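Local atomic coordinates of alpha-fucosidase (Bifidobacterium bifidum, PDB entry 2EAB), a protein that probably removes alpha-1,2-linked L-fucose from glycans, this chain being the glycoside hydrolase family 95 catalytic portion of a longer membrane protein. Residues N514-E517 / A518-Y521; L440-P443 / L444-Y447; R530-A533 / L534-E538; D589-E592 / A593-K597. One frame throughout, in Å; residues are numbered along the deposited sequence.

Four helical turns of the family 95 catalytic domain, an (alpha/alpha)6 barrel, lie close together, and contact 1 touches the other three. Its Tyr-516 packs CD1 on Val-531 CG2 of contact 3 at 3.7 Å and OH on Glu-592 CB of contact 4 at 3.4 Å, while its Ala-518 CB meets Ile-445 CD1 of contact 2 at 3.8 Å. Contacts 2 and 3 are joined by a salt bridge, Glu-442 OE2 to Arg-530 NH2 at 2.9 Å; contacts 2 and 4 have centres about 20 Å apart and do not touch. A bound calcium lies about 6 Å from the Pro-443 side chain, whereas Glu-520 and Asp-589 meet a pocket occupied by Tris.

Contact 1. Residues N514-E517 / A518-Y521; sequences NVYE and AYEY. With TRS (2-amino-2-hydroxymethyl-propane-1,3-diol), chain K; EDO (1,2-ethanediol), chain I; EDO (1,2-ethanediol), chain G.
Tyr-516 O accepts the N-H of Glu-520 at 3.0 Å and Glu-517 O that of Tyr-521, two bonds four residues apart that continue helix 507-520, while Ala-518 N reaches back only three residues, to Val-515 O. The acidic pair Glu-517 and Glu-520 stands on one side of it. Their carboxylate planes are turned 38° apart and Glu-517 OE2 comes within 3.3 Å of Glu-520 OE1, a meeting of like charges that nearby cations probably ease. The Tris amine, likely protonated, bonds through its N to Glu-517 OE2 at 2.7 Å and to Glu-520 OE2 at 2.8 Å, and Arg-820 forms salt bridges with both acids. Tris probably comes from the crystallisation liquor, but Glu-520 is a calcium ligand seen for this protein, though no ion is bound there in this chain, consistent with a cation-binding cluster. Tyr-516 swings its ring along the helix with CG opposite the backbone N (chi1 -176°), which brings CE2 to 3.5 Å from Glu-520 CG, while its OH reaches the edge of the Tyr-519 ring, 3.8 Å from CD2. A leucine here would probably leave the Glu-520 methylene and the Tyr-519 edge without their aromatic neighbour. The backbone carbonyl O of Glu-517 lies at the edge of the Tyr-521 ring, 3.3 Å from its CD2; O2 of an ethanediol, probably also from the liquor, bonds to Glu-517 OE1 at 2.8 Å and receives Tyr-521 OH. Outward, Tyr-516 fits between helices 525-546 and 577-596, and the apolar Val-515 and the small Ala-518 face helix 442-450.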
loop_
_atom_site.group_PDB
_atom_site.type_symbol
_atom_site.label_atom_id
_atom_site.label_comp_id
_atom_site.label_asym_id
_atom_site.label_seq_id
_atom_site.Cartn_x
_atom_site.Cartn_y
_atom_site.Cartn_z
ATOM N N ASN A 514 -4.952 -4.458 7.931
ATOM C CA ASN A 514 -4.505 -3.084 7.706
ATOM C C ASN A 514 -5.471 -2.084 8.326
ATOM O O ASN A 514 -5.060 -1.062 8.874
ATOM C CB ASN A 514 -4.385 -2.774 6.210
ATOM C CG ASN A 514 -3.300 -3.568 5.515
ATOM O OD1 ASN A 514 -2.206 -3.055 5.254
ATOM N ND2 ASN A 514 -3.605 -4.802 5.175
ATOM N N VAL A 515 -6.760 -2.398 8.235
ATOM C CA VAL A 515 -7.806 -1.549 8.792
ATOM C C VAL A 515 -7.720 -1.518 10.321
ATOM O O VAL A 515 -7.726 -0.439 10.919
ATOM C CB VAL A 515 -9.215 -1.979 8.302
ATOM C CG1 VAL A 515 -10.300 -1.196 9.014
ATOM C CG2 VAL A 515 -9.333 -1.781 6.799
ATOM N N TYR A 516 -7.625 -2.690 10.949
ATOM C CA TYR A 516 -7.541 -2.751 12.405
ATOM C C TYR A 516 -6.303 -2.027 12.942
ATOM O O TYR A 516 -6.340 -1.443 14.030
ATOM C CB TYR A 516 -7.609 -4.195 12.928
ATOM C CG TYR A 516 -7.614 -4.225 14.438
ATOM C CD1 TYR A 516 -8.738 -3.817 15.147
ATOM C CD2 TYR A 516 -6.482 -4.603 15.161
ATOM C CE1 TYR A 516 -8.748 -3.796 16.537
ATOM C CE2 TYR A 516 -6.488 -4.588 16.562
ATOM C CZ TYR A 516 -7.626 -4.178 17.235
ATOM O OH TYR A 516 -7.657 -4.145 18.616
ATOM N N GLU A 517 -5.210 -2.058 12.183
ATOM C CA GLU A 517 -4.001 -1.347 12.592
ATOM C C GLU A 517 -4.224 0.151 12.788
ATOM O O GLU A 517 -3.538 0.775 13.593
ATOM C CB GLU A 517 -2.854 -1.600 11.618
ATOM C CG GLU A 517 -2.368 -3.032 11.640
ATOM C CD GLU A 517 -0.885 -3.170 11.410
ATOM O OE1 GLU A 517 -0.299 -2.328 10.695
ATOM O OE2 GLU A 517 -0.298 -4.127 11.954
ATOM N N ALA A 518 -5.185 0.731 12.072
ATOM C CA ALA A 518 -5.508 2.138 12.286
ATOM C C ALA A 518 -5.907 2.390 13.735
ATOM O O ALA A 518 -5.578 3.441 14.295
ATOM C CB ALA A 518 -6.599 2.592 11.339
ATOM N N TYR A 519 -6.612 1.431 14.334
ATOM C CA TYR A 519 -6.915 1.497 15.757
ATOM C C TYR A 519 -5.712 1.142 16.638
ATOM O O TYR A 519 -5.429 1.845 17.615
ATOM C CB TYR A 519 -8.126 0.634 16.135
ATOM C CG TYR A 519 -8.409 0.721 17.612
ATOM C CD1 TYR A 519 -8.832 1.927 18.168
ATOM C CD2 TYR A 519 -8.207 -0.363 18.464
ATOM C CE1 TYR A 519 -9.075 2.056 19.522
ATOM C CE2 TYR A 519 -8.452 -0.239 19.849
ATOM C CZ TYR A 519 -8.887 0.978 20.348
ATOM O OH TYR A 519 -9.140 1.135 21.690
ATOM N N GLU A 520 -5.001 0.064 16.306
ATOM C CA GLU A 520 -3.840 -0.350 17.109
ATOM C C GLU A 520 -2.885 0.802 17.359
ATOM O O GLU A 520 -2.395 0.986 18.473
ATOM C CB GLU A 520 -3.015 -1.396 16.386
ATOM C CG GLU A 520 -3.548 -2.780 16.361
ATOM C CD GLU A 520 -2.579 -3.712 15.655
ATOM O OE1 GLU A 520 -1.854 -3.234 14.752
ATOM O OE2 GLU A 520 -2.536 -4.911 15.985
ATOM N N TYR A 521 -2.577 1.548 16.302
ATOM C CA TYR A 521 -1.565 2.586 16.372
ATOM C C TYR A 521 -2.087 3.933 16.893
ATOM O O TYR A 521 -1.287 4.821 17.203
ATOM C CB TYR A 521 -0.924 2.782 15.003
ATOM C CG TYR A 521 0.113 1.762 14.583
ATOM C CD1 TYR A 521 1.465 1.976 14.841
ATOM C CD2 TYR A 521 -0.247 0.616 13.873
ATOM C CE1 TYR A 521 2.432 1.074 14.420
ATOM C CE2 TYR A 521 0.720 -0.292 13.441
ATOM C CZ TYR A 521 2.056 -0.050 13.720
ATOM O OH TYR A 521 3.024 -0.927 13.299
HETATM C C TRS K . -1.243 -7.174 13.197
HETATM C C1 TRS K . -0.034 -7.281 14.128
HETATM C C2 TRS K . -2.267 -8.230 13.548
HETATM C C3 TRS K . -0.817 -7.314 11.736
HETATM N N TRS K . -1.850 -5.861 13.402
HETATM O O1 TRS K . 0.616 -8.555 14.016
HETATM O O2 TRS K . -2.934 -8.137 14.699
HETATM O O3 TRS K . -1.808 -6.795 10.838
HETATM C C1 EDO I . -4.901 -0.268 21.466
HETATM O O1 EDO I . -4.590 -1.150 20.341
HETATM C C2 EDO I . -5.173 1.025 20.626
HETATM O O2 EDO I . -3.774 1.907 21.017
HETATM C C1 EDO G . 3.590 -4.772 10.221
HETATM O O1 EDO G . 4.297 -4.620 11.550
HETATM C C2 EDO G . 3.254 -3.307 9.737
HETATM O O2 EDO G . 2.438 -2.692 10.765
#

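Contact 2. Residues L440-P443 / L444-Y447; sequences LAEP and LIEY
Glu-442 and Ile-445 cross at about a right angle, the carboxylate oxygen OE1 coming to 4.1 Å from the methyl CD1. The glutamate gets there by folding: with CG trans to the backbone N, the chain bends at the next bond (chi2 55°) and brings the carboxylate back alongside the helix. Glu-446, one turn on, stays extended beyond CG, and the two acids share a bridge instead of touching. A water lies 2.7 Å from Glu-442 OE2 and 2.7 Å from Glu-446 OE1, although with other acceptors nearby it may not donate to both acids at once. Beneath them Glu-446 N donates to Glu-442 O at 3.0 Å, nearly straight at 175°. Pro-443 suits this first turn of helix 442-450, where a residue lacking an N-H costs the helix little; its carbonyl O still receives Tyr-447 N at 2.9 Å. The Tyr-447 ring points away from the turn, its OH bonded to Thr-488 O and its side chain close to Leu-393, a residue of the calcium site. Leu-444 and Ile-445, branched and apolar, pack on helix 507-520. With the two carboxylate oxygens Glu-442 OE2 and Glu-446 OE1 4.7 Å apart, some repulsion is to be expected; the salt bridge from Arg-530 to Glu-442 and the intervening water probably offset it, and would tend to keep Glu-442 ionised.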
loop_
_atom_site.group_PDB
_atom_site.type_symbol
_atom_site.label_atom_id
_atom_site.label_comp_id
_atom_site.label_asym_id
_atom_site.label_seq_id
_atom_site.Cartn_x
_atom_site.Cartn_y
_atom_site.Cartn_z
ATOM N N LEU A 440 -3.418 8.927 6.677
ATOM C CA LEU A 440 -3.422 8.631 5.251
ATOM C C LEU A 440 -3.975 7.238 4.945
ATOM O O LEU A 440 -4.151 6.881 3.780
ATOM C CB LEU A 440 -2.032 8.839 4.647
ATOM C CG LEU A 440 -1.382 10.207 4.889
ATOM C CD1 LEU A 440 -0.183 10.396 3.982
ATOM C CD2 LEU A 440 -2.357 11.356 4.707
ATOM N N ALA A 441 -4.277 6.462 5.987
ATOM C CA ALA A 441 -4.973 5.188 5.822
ATOM C C ALA A 441 -6.473 5.366 5.610
ATOM O O ALA A 441 -7.159 4.413 5.239
ATOM C CB ALA A 441 -4.729 4.298 7.025
ATOM N N GLU A 442 -6.990 6.570 5.848
ATOM C CA GLU A 442 -8.435 6.798 5.763
ATOM C C GLU A 442 -9.082 6.271 4.470
ATOM O O GLU A 442 -10.102 5.589 4.542
ATOM C CB GLU A 442 -8.785 8.275 5.997
ATOM C CG GLU A 442 -10.280 8.620 5.863
ATOM C CD GLU A 442 -11.197 7.793 6.761
ATOM O OE1 GLU A 442 -10.781 7.403 7.876
ATOM O OE2 GLU A 442 -12.354 7.552 6.349
ATOM N N PRO A 443 -8.511 6.586 3.288
ATOM C CA PRO A 443 -9.157 6.050 2.081
ATOM C C PRO A 443 -9.182 4.520 2.004
ATOM O O PRO A 443 -10.080 3.970 1.372
ATOM C CB PRO A 443 -8.344 6.656 0.929
ATOM C CG PRO A 443 -7.066 7.075 1.535
ATOM C CD PRO A 443 -7.375 7.464 2.949
ATOM N N LEU A 444 -8.217 3.832 2.613
ATOM C CA LEU A 444 -8.302 2.373 2.679
ATOM C C LEU A 444 -9.475 1.932 3.549
ATOM O O LEU A 444 -10.207 1.013 3.189
ATOM C CB LEU A 444 -7.005 1.729 3.181
ATOM C CG LEU A 444 -7.059 0.195 3.211
ATOM C CD1 LEU A 444 -7.156 -0.372 1.789
ATOM C CD2 LEU A 444 -5.873 -0.378 3.960
ATOM N N ILE A 445 -9.655 2.573 4.701
ATOM C CA ILE A 445 -10.761 2.210 5.580
ATOM C C ILE A 445 -12.090 2.405 4.851
ATOM O O ILE A 445 -12.946 1.518 4.861
ATOM C CB ILE A 445 -10.749 3.001 6.910
ATOM C CG1 ILE A 445 -9.388 2.868 7.604
ATOM C CG2 ILE A 445 -11.873 2.517 7.829
ATOM C CD1 ILE A 445 -9.235 3.716 8.849
ATOM N N GLU A 446 -12.248 3.560 4.209
ATOM C CA GLU A 446 -13.451 3.821 3.428
ATOM C C GLU A 446 -13.631 2.826 2.277
ATOM O O GLU A 446 -14.748 2.410 1.982
ATOM C CB GLU A 446 -13.475 5.256 2.907
ATOM C CG GLU A 446 -14.814 5.593 2.249
ATOM C CD GLU A 446 -14.899 6.980 1.646
ATOM O OE1 GLU A 446 -14.063 7.847 1.965
ATOM O OE2 GLU A 446 -15.825 7.202 0.836
ATOM N N TYR A 447 -12.529 2.426 1.650
ATOM C CA TYR A 447 -12.580 1.451 0.560
ATOM C C TYR A 447 -13.095 0.097 1.045
ATOM O O TYR A 447 -13.913 -0.539 0.382
ATOM C CB TYR A 447 -11.196 1.293 -0.071
ATOM C CG TYR A 447 -11.200 0.408 -1.295
ATOM C CD1 TYR A 447 -11.625 0.901 -2.527
ATOM C CD2 TYR A 447 -10.797 -0.924 -1.215
ATOM C CE1 TYR A 447 -11.643 0.098 -3.654
ATOM C CE2 TYR A 447 -10.819 -1.742 -2.338
ATOM C CZ TYR A 447 -11.237 -1.222 -3.554
ATOM O OH TYR A 447 -11.259 -2.049 -4.658
HETATM O O HOH W 1 -13.525 8.947 4.412
#

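Contact 3. Residues R530-A533 / L534-E538; sequences RVYA and LLKEE
Tyr-532 and Lys-536, one turn apart on helix 525-546 of the (alpha/alpha)6 barrel, lean on each other at a slant. The backbone bonds are regular: Lys-536 N donates to Tyr-532 O at 2.8 Å and Leu-535 N to Val-531 O at 2.9 Å, while Glu-537 N to Ala-533 O is weak. In the apolar layer, the lysine CB lies over one face of the tyrosine ring, offset toward its rim; Leu-534 packs on Leu-512 of helix 507-520, and Leu-535 on Met-586 and Ala-590 of helix 577-596. Ionic ties lead outward. Arg-530 forms a salt bridge with Glu-449, Glu-537 pairs with Arg-456, and Lys-536 NZ reaches Glu-477 and Asp-601; the last also accepts a hydrogen bond from Tyr-532 OH. An alanine in place of Tyr-532 is likely to deprive Asp-601 of that bond and to strip the methylenes of Lys-536 of the ring they rest on. Lysine fits the place because its long chain, fully extended (chi2 -177°), can lie against the ring and still carry its charge beyond it: CD passes 3.8 Å from Tyr-532 OH and 3.9 Å from CE2 of the same ring.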
loop_
_atom_site.group_PDB
_atom_site.type_symbol
_atom_site.label_atom_id
_atom_site.label_comp_id
_atom_site.label_asym_id
_atom_site.label_seq_id
_atom_site.Cartn_x
_atom_site.Cartn_y
_atom_site.Cartn_z
ATOM N N ARG A 530 -15.601 1.804 13.857
ATOM C CA ARG A 530 -15.597 1.438 12.438
ATOM C C ARG A 530 -14.934 0.091 12.195
ATOM O O ARG A 530 -15.448 -0.729 11.429
ATOM C CB ARG A 530 -14.912 2.517 11.604
ATOM C CG ARG A 530 -15.692 3.809 11.556
ATOM C CD ARG A 530 -14.869 4.912 10.962
ATOM N NE ARG A 530 -14.720 4.770 9.515
ATOM C CZ ARG A 530 -13.854 5.469 8.786
ATOM N NH1 ARG A 530 -13.042 6.342 9.368
ATOM N NH2 ARG A 530 -13.790 5.296 7.473
ATOM N N VAL A 531 -13.799 -0.150 12.843
ATOM C CA VAL A 531 -13.082 -1.406 12.621
ATOM C C VAL A 531 -13.828 -2.561 13.278
ATOM O O VAL A 531 -13.869 -3.668 12.742
ATOM C CB VAL A 531 -11.582 -1.349 13.041
ATOM C CG1 VAL A 531 -10.886 -0.165 12.389
ATOM C CG2 VAL A 531 -11.410 -1.285 14.552
ATOM N N TYR A 532 -14.434 -2.305 14.435
ATOM C CA TYR A 532 -15.248 -3.324 15.081
ATOM C C TYR A 532 -16.419 -3.748 14.197
ATOM O O TYR A 532 -16.684 -4.938 14.052
ATOM C CB TYR A 532 -15.755 -2.878 16.458
ATOM C CG TYR A 532 -16.716 -3.881 17.052
ATOM C CD1 TYR A 532 -16.262 -5.114 17.513
ATOM C CD2 TYR A 532 -18.085 -3.617 17.120
ATOM C CE1 TYR A 532 -17.136 -6.057 18.033
ATOM C CE2 TYR A 532 -18.973 -4.558 17.652
ATOM C CZ TYR A 532 -18.487 -5.772 18.106
ATOM O OH TYR A 532 -19.335 -6.718 18.628
ATOM N N ALA A 533 -17.131 -2.776 13.630
ATOM C CA ALA A 533 -18.259 -3.091 12.759
ATOM C C ALA A 533 -17.825 -3.997 11.599
ATOM O O ALA A 533 -18.470 -5.006 11.321
ATOM C CB ALA A 533 -18.930 -1.816 12.250
ATOM N N LEU A 534 -16.720 -3.651 10.948
ATOM C CA LEU A 534 -16.202 -4.463 9.841
ATOM C C LEU A 534 -15.814 -5.866 10.281
ATOM O O LEU A 534 -16.149 -6.852 9.616
ATOM C CB LEU A 534 -15.004 -3.780 9.187
ATOM C CG LEU A 534 -15.315 -2.563 8.314
ATOM C CD1 LEU A 534 -14.064 -1.734 8.072
ATOM C CD2 LEU A 534 -15.946 -2.984 6.991
ATOM N N LEU A 535 -15.104 -5.943 11.404
ATOM C CA LEU A 535 -14.623 -7.224 11.916
ATOM C C LEU A 535 -15.754 -8.112 12.399
ATOM O O LEU A 535 -15.697 -9.324 12.225
ATOM C CB LEU A 535 -13.603 -7.013 13.033
ATOM C CG LEU A 535 -12.214 -6.584 12.560
ATOM C CD1 LEU A 535 -11.422 -5.992 13.703
ATOM C CD2 LEU A 535 -11.465 -7.758 11.938
ATOM N N LYS A 536 -16.766 -7.501 13.006
ATOM C CA LYS A 536 -17.917 -8.234 13.516
ATOM C C LYS A 536 -18.603 -8.994 12.379
ATOM O O LYS A 536 -18.869 -10.194 12.493
ATOM C CB LYS A 536 -18.898 -7.265 14.170
ATOM C CG LYS A 536 -20.180 -7.894 14.688
ATOM C CD LYS A 536 -21.110 -6.821 15.246
ATOM C CE LYS A 536 -22.453 -7.407 15.659
ATOM N NZ LYS A 536 -23.372 -6.375 16.224
ATOM N N GLU A 537 -18.878 -8.304 11.275
ATOM C CA GLU A 537 -19.602 -8.930 10.182
ATOM C C GLU A 537 -18.742 -9.939 9.414
ATOM O O GLU A 537 -19.252 -10.979 9.014
ATOM C CB GLU A 537 -20.225 -7.890 9.246
ATOM C CG GLU A 537 -20.933 -8.496 8.047
ATOM C CD GLU A 537 -21.911 -7.559 7.357
ATOM O OE1 GLU A 537 -22.254 -6.479 7.897
ATOM O OE2 GLU A 537 -22.366 -7.927 6.260
ATOM N N GLU A 538 -17.458 -9.652 9.205
ATOM C CA GLU A 538 -16.612 -10.631 8.521
ATOM C C GLU A 538 -16.347 -11.867 9.387
ATOM O O GLU A 538 -16.248 -12.981 8.872
ATOM C CB GLU A 538 -15.312 -10.006 8.004
ATOM C CG GLU A 538 -14.535 -10.904 7.029
ATOM C CD GLU A 538 -15.218 -11.083 5.676
ATOM O OE1 GLU A 538 -16.258 -10.416 5.441
ATOM O OE2 GLU A 538 -14.714 -11.891 4.856
#

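Contact 4. Residues D589-E592 / A593-K597; sequences DAIE and AAKAK
Lys-595 N gives its hydrogen to Ile-591 O at 2.8 Å, and Ala-593 N does the same to Asp-589 O at 2.8 Å, the shortest of the i to i+4 bonds in this closing part of helix 577-596 in the (alpha/alpha)6 barrel. Ala-596 N to Glu-592 O, at 3.0 Å, continues the pattern, and Lys-597 N bonds to Ala-594 O at 3.0 Å, with a weak bond to Ala-593 O beside it. The charged ends look elsewhere. Asp-589 OD1 hydrogen-bonds Tris, lying in the same pocket as Glu-520, and Lys-597 NZ forms a salt bridge with Asp-529. Glu-592 and Lys-595 carry opposite charges, yet their OE2 and NZ remain 5.9 Å apart, too far for an ion pair; at most a diffuse attraction is likely. The glutamate OE2 instead meets the lysine's methylene CD at 3.9 Å. The small side chains of Ala-590, Ala-593 and Ala-594 fit against aromatic neighbours, Trp-632, Tyr-516 and Tyr-532 in turn. Ile-591 turns its branched chain to helix 632-639. With CG beside the backbone N (chi1 -76°) and the next two bonds extended, Lys-595 runs beside Ile-591, pointing the same way, and its CE lies 3.7 Å from Ile-591 CG2; the bend at chi4 turns only NZ.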
loop_
_atom_site.group_PDB
_atom_site.type_symbol
_atom_site.label_atom_id
_atom_site.label_comp_id
_atom_site.label_asym_id
_atom_site.label_seq_id
_atom_site.Cartn_x
_atom_site.Cartn_y
_atom_site.Cartn_z
ATOM N N ASP A 589 -7.954 -10.146 16.121
ATOM C CA ASP A 589 -8.234 -8.712 16.042
ATOM C C ASP A 589 -9.674 -8.388 16.443
ATOM O O ASP A 589 -9.913 -7.409 17.164
ATOM C CB ASP A 589 -7.989 -8.174 14.621
ATOM C CG ASP A 589 -6.509 -8.052 14.245
ATOM O OD1 ASP A 589 -5.622 -8.271 15.089
ATOM O OD2 ASP A 589 -6.238 -7.708 13.071
ATOM N N ALA A 590 -10.624 -9.198 15.973
ATOM C CA ALA A 590 -12.037 -8.988 16.283
ATOM C C ALA A 590 -12.312 -9.089 17.781
ATOM O O ALA A 590 -13.048 -8.273 18.336
ATOM C CB ALA A 590 -12.902 -9.973 15.511
ATOM N N ILE A 591 -11.716 -10.089 18.423
ATOM C CA ILE A 591 -11.830 -10.257 19.870
ATOM C C ILE A 591 -11.257 -9.042 20.595
ATOM O O ILE A 591 -11.863 -8.535 21.544
ATOM C CB ILE A 591 -11.155 -11.569 20.334
ATOM C CG1 ILE A 591 -11.999 -12.770 19.894
ATOM C CG2 ILE A 591 -10.967 -11.586 21.852
ATOM C CD1 ILE A 591 -11.267 -14.097 19.908
ATOM N N GLU A 592 -10.110 -8.555 20.133
ATOM C CA GLU A 592 -9.515 -7.369 20.743
ATOM C C GLU A 592 -10.373 -6.122 20.563
ATOM O O GLU A 592 -10.532 -5.330 21.503
ATOM C CB GLU A 592 -8.090 -7.146 20.242
ATOM C CG GLU A 592 -7.128 -8.222 20.710
ATOM C CD GLU A 592 -7.172 -8.396 22.220
ATOM O OE1 GLU A 592 -6.915 -7.403 22.942
ATOM O OE2 GLU A 592 -7.489 -9.507 22.690
ATOM N N ALA A 593 -10.956 -5.967 19.377
ATOM C CA ALA A 593 -11.860 -4.845 19.120
ATOM C C ALA A 593 -13.087 -4.918 20.030
ATOM O O ALA A 593 -13.500 -3.912 20.628
ATOM C CB ALA A 593 -12.275 -4.816 17.655
ATOM N N ALA A 594 -13.653 -6.115 20.145
ATOM C CA ALA A 594 -14.795 -6.351 21.025
ATOM C C ALA A 594 -14.450 -6.022 22.473
ATOM O O ALA A 594 -15.191 -5.294 23.138
ATOM C CB ALA A 594 -15.271 -7.788 20.907
ATOM N N LYS A 595 -13.316 -6.531 22.946
ATOM C CA LYS A 595 -12.876 -6.284 24.321
ATOM C C LYS A 595 -12.708 -4.797 24.615
ATOM O O LYS A 595 -13.075 -4.324 25.697
ATOM C CB LYS A 595 -11.584 -7.042 24.616
ATOM C CG LYS A 595 -11.795 -8.527 24.834
ATOM C CD LYS A 595 -10.495 -9.252 25.125
ATOM C CE LYS A 595 -10.752 -10.710 25.487
ATOM N NZ LYS A 595 -11.581 -10.873 26.722
ATOM N N ALA A 596 -12.182 -4.058 23.641
ATOM C CA ALA A 596 -11.964 -2.620 23.789
ATOM C C ALA A 596 -13.277 -1.855 23.952
ATOM O O ALA A 596 -13.296 -0.738 24.477
ATOM C CB ALA A 596 -11.175 -2.082 22.611
ATOM N N LYS A 597 -14.367 -2.466 23.494
ATOM C CA LYS A 597 -15.705 -1.890 23.613
ATOM C C LYS A 597 -16.509 -2.483 24.773
ATOM O O LYS A 597 -17.657 -2.095 24.997
ATOM C CB LYS A 597 -16.470 -2.078 22.301
ATOM C CG LYS A 597 -15.926 -1.245 21.154
ATOM C CD LYS A 597 -16.621 -1.547 19.838
ATOM C CE LYS A 597 -18.104 -1.179 19.851
ATOM N NZ LYS A 597 -18.364 0.256 20.161
#